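Local coordinates for protein dihydroorotase (Saccharomyces cerevisiae S288C, PDB 6L0J) that catalyses the reversible, zinc-dependent interconversion of N-carbamoyl-L-aspartate and dihydroorotate, the third step of de novo pyrimidine biosynthesis, at residues K330-P335 with D353-S358. Residues are numbered along the deposited sequence; the frame is centred on the assembly and turned at random.
Sequences KEQVIP and DKLSWS
Q332 and L355 form a hydrogen-bonded antiparallel pair, L355 N giving to Q332 O at 2.7 Å and Q332 N to L355 O at 3.1 Å, and the ladder continues where I334 N meets D353 O in a nearly straight bond. The short strand 332-333 thereby becomes an edge of the antiparallel sheet in which strand 354-362 also pairs with strand 324-328, a sheet on the flank of this amidohydrolase, away from its zinc site. Beyond L355 the regular pairing breaks: S356 takes a helix-like backbone conformation, and side chains take over the bridging. Q332 suits this place because its amide is long enough to reach past its own pair. With chi1 at 65°, CG stands between the backbone N and carbonyl carbon, and the extended chain carries NE2 to W357 O, which it meets on a lone pair in the carbonyl plane at 2.9 Å. On the same face the apolar branches of I334 and L355 meet, CG1 against CD1 at 3.6 Å, and helix 283-293 packs over them through Y286 and Q289, a buried setting that suits two aliphatic side chains. The other face, with V333 and K354, is exposed, a setting in which charged ends can stay solvated: the carboxylate end of E331 lies against the methylenes of K354, OE1 to CD 3.5 Å, while NZ stays 5.2 Å from OE1, too far for a salt bridge. S358, small and polar, bridges back to 330-335 beyond the break, its OG donating to K330 O at 2.8 Å from 39° above the carbonyl plane.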
# COMPACT_ATOMS: atom_id res chain seq x y z
N LYS A 330 10.24 -25.06 21.78
CA LYS A 330 9.95 -24.22 22.93
C LYS A 330 9.35 -22.90 22.44
O LYS A 330 9.90 -22.25 21.55
CB LYS A 330 11.22 -23.96 23.76
CG LYS A 330 10.97 -23.00 24.93
CD LYS A 330 11.89 -23.27 26.11
CE LYS A 330 12.95 -22.18 26.24
NZ LYS A 330 12.93 -21.56 27.60
N GLU A 331 8.22 -22.52 23.04
CA GLU A 331 7.56 -21.25 22.75
C GLU A 331 8.45 -20.07 23.11
O GLU A 331 9.26 -20.13 24.03
CB GLU A 331 6.27 -21.13 23.56
CG GLU A 331 5.10 -21.93 23.07
CD GLU A 331 3.94 -21.87 24.06
OE1 GLU A 331 3.97 -20.99 24.95
OE2 GLU A 331 3.02 -22.70 23.95
N GLN A 332 8.25 -18.97 22.39
CA GLN A 332 8.83 -17.68 22.73
C GLN A 332 7.95 -16.61 22.10
O GLN A 332 7.18 -16.89 21.18
CB GLN A 332 10.27 -17.55 22.24
CG GLN A 332 10.36 -17.56 20.72
CD GLN A 332 11.78 -17.53 20.24
OE1 GLN A 332 12.61 -16.80 20.78
NE2 GLN A 332 12.08 -18.32 19.22
N VAL A 333 8.07 -15.39 22.60
CA VAL A 333 7.31 -14.26 22.07
C VAL A 333 8.29 -13.27 21.45
O VAL A 333 9.37 -13.03 21.99
CB VAL A 333 6.44 -13.59 23.17
CG1 VAL A 333 7.30 -12.84 24.14
CG2 VAL A 333 5.46 -12.63 22.55
N ILE A 334 7.91 -12.73 20.31
CA ILE A 334 8.73 -11.73 19.63
C ILE A 334 8.53 -10.40 20.33
O ILE A 334 7.38 -10.00 20.57
CB ILE A 334 8.35 -11.64 18.15
CG1 ILE A 334 8.55 -13.00 17.47
CG2 ILE A 334 9.13 -10.56 17.42
CD1 ILE A 334 7.66 -13.19 16.26
N PRO A 335 9.60 -9.70 20.69
CA PRO A 335 9.44 -8.42 21.40
C PRO A 335 8.77 -7.37 20.52
O PRO A 335 8.66 -7.51 19.30
CB PRO A 335 10.87 -8.03 21.76
CG PRO A 335 11.74 -8.83 20.83
CD PRO A 335 11.01 -10.11 20.61
N ASP A 353 4.01 -11.32 18.63
CA ASP A 353 3.40 -12.61 18.37
C ASP A 353 4.18 -13.71 19.07
O ASP A 353 5.39 -13.59 19.29
CB ASP A 353 3.34 -12.91 16.87
CG ASP A 353 2.35 -12.03 16.13
OD1 ASP A 353 1.56 -11.31 16.78
OD2 ASP A 353 2.36 -12.03 14.87
N LYS A 354 3.49 -14.80 19.41
CA LYS A 354 4.15 -16.00 19.91
C LYS A 354 4.59 -16.89 18.76
O LYS A 354 3.84 -17.13 17.81
CB LYS A 354 3.22 -16.80 20.83
CG LYS A 354 3.86 -18.07 21.37
CD LYS A 354 2.98 -18.78 22.40
CE LYS A 354 1.70 -19.28 21.78
NZ LYS A 354 0.58 -18.34 22.05
N LEU A 355 5.82 -17.40 18.86
CA LEU A 355 6.30 -18.47 17.99
C LEU A 355 6.34 -19.80 18.73
O LEU A 355 6.58 -19.85 19.94
CB LEU A 355 7.70 -18.15 17.46
CG LEU A 355 7.86 -16.86 16.64
CD1 LEU A 355 9.33 -16.44 16.60
CD2 LEU A 355 7.29 -17.00 15.24
N SER A 356 6.12 -20.89 17.99
CA SER A 356 6.15 -22.22 18.60
C SER A 356 7.57 -22.76 18.77
O SER A 356 7.81 -23.60 19.64
CB SER A 356 5.34 -23.20 17.77
OG SER A 356 3.97 -23.02 18.00
N TRP A 357 8.50 -22.29 17.95
CA TRP A 357 9.83 -22.88 17.90
C TRP A 357 10.89 -21.89 18.36
O TRP A 357 10.70 -20.67 18.34
CB TRP A 357 10.17 -23.35 16.49
CG TRP A 357 9.28 -24.41 15.97
CD1 TRP A 357 8.09 -24.23 15.33
CD2 TRP A 357 9.50 -25.82 16.03
NE1 TRP A 357 7.56 -25.45 14.98
CE2 TRP A 357 8.40 -26.44 15.40
CE3 TRP A 357 10.51 -26.62 16.57
CZ2 TRP A 357 8.30 -27.82 15.28
CZ3 TRP A 357 10.42 -27.98 16.44
CH2 TRP A 357 9.31 -28.57 15.80
N SER A 358 12.01 -22.47 18.78
CA SER A 358 13.23 -21.76 19.13
C SER A 358 14.38 -22.48 18.46
O SER A 358 14.25 -23.62 18.00
CB SER A 358 13.45 -21.72 20.65
OG SER A 358 12.38 -21.05 21.30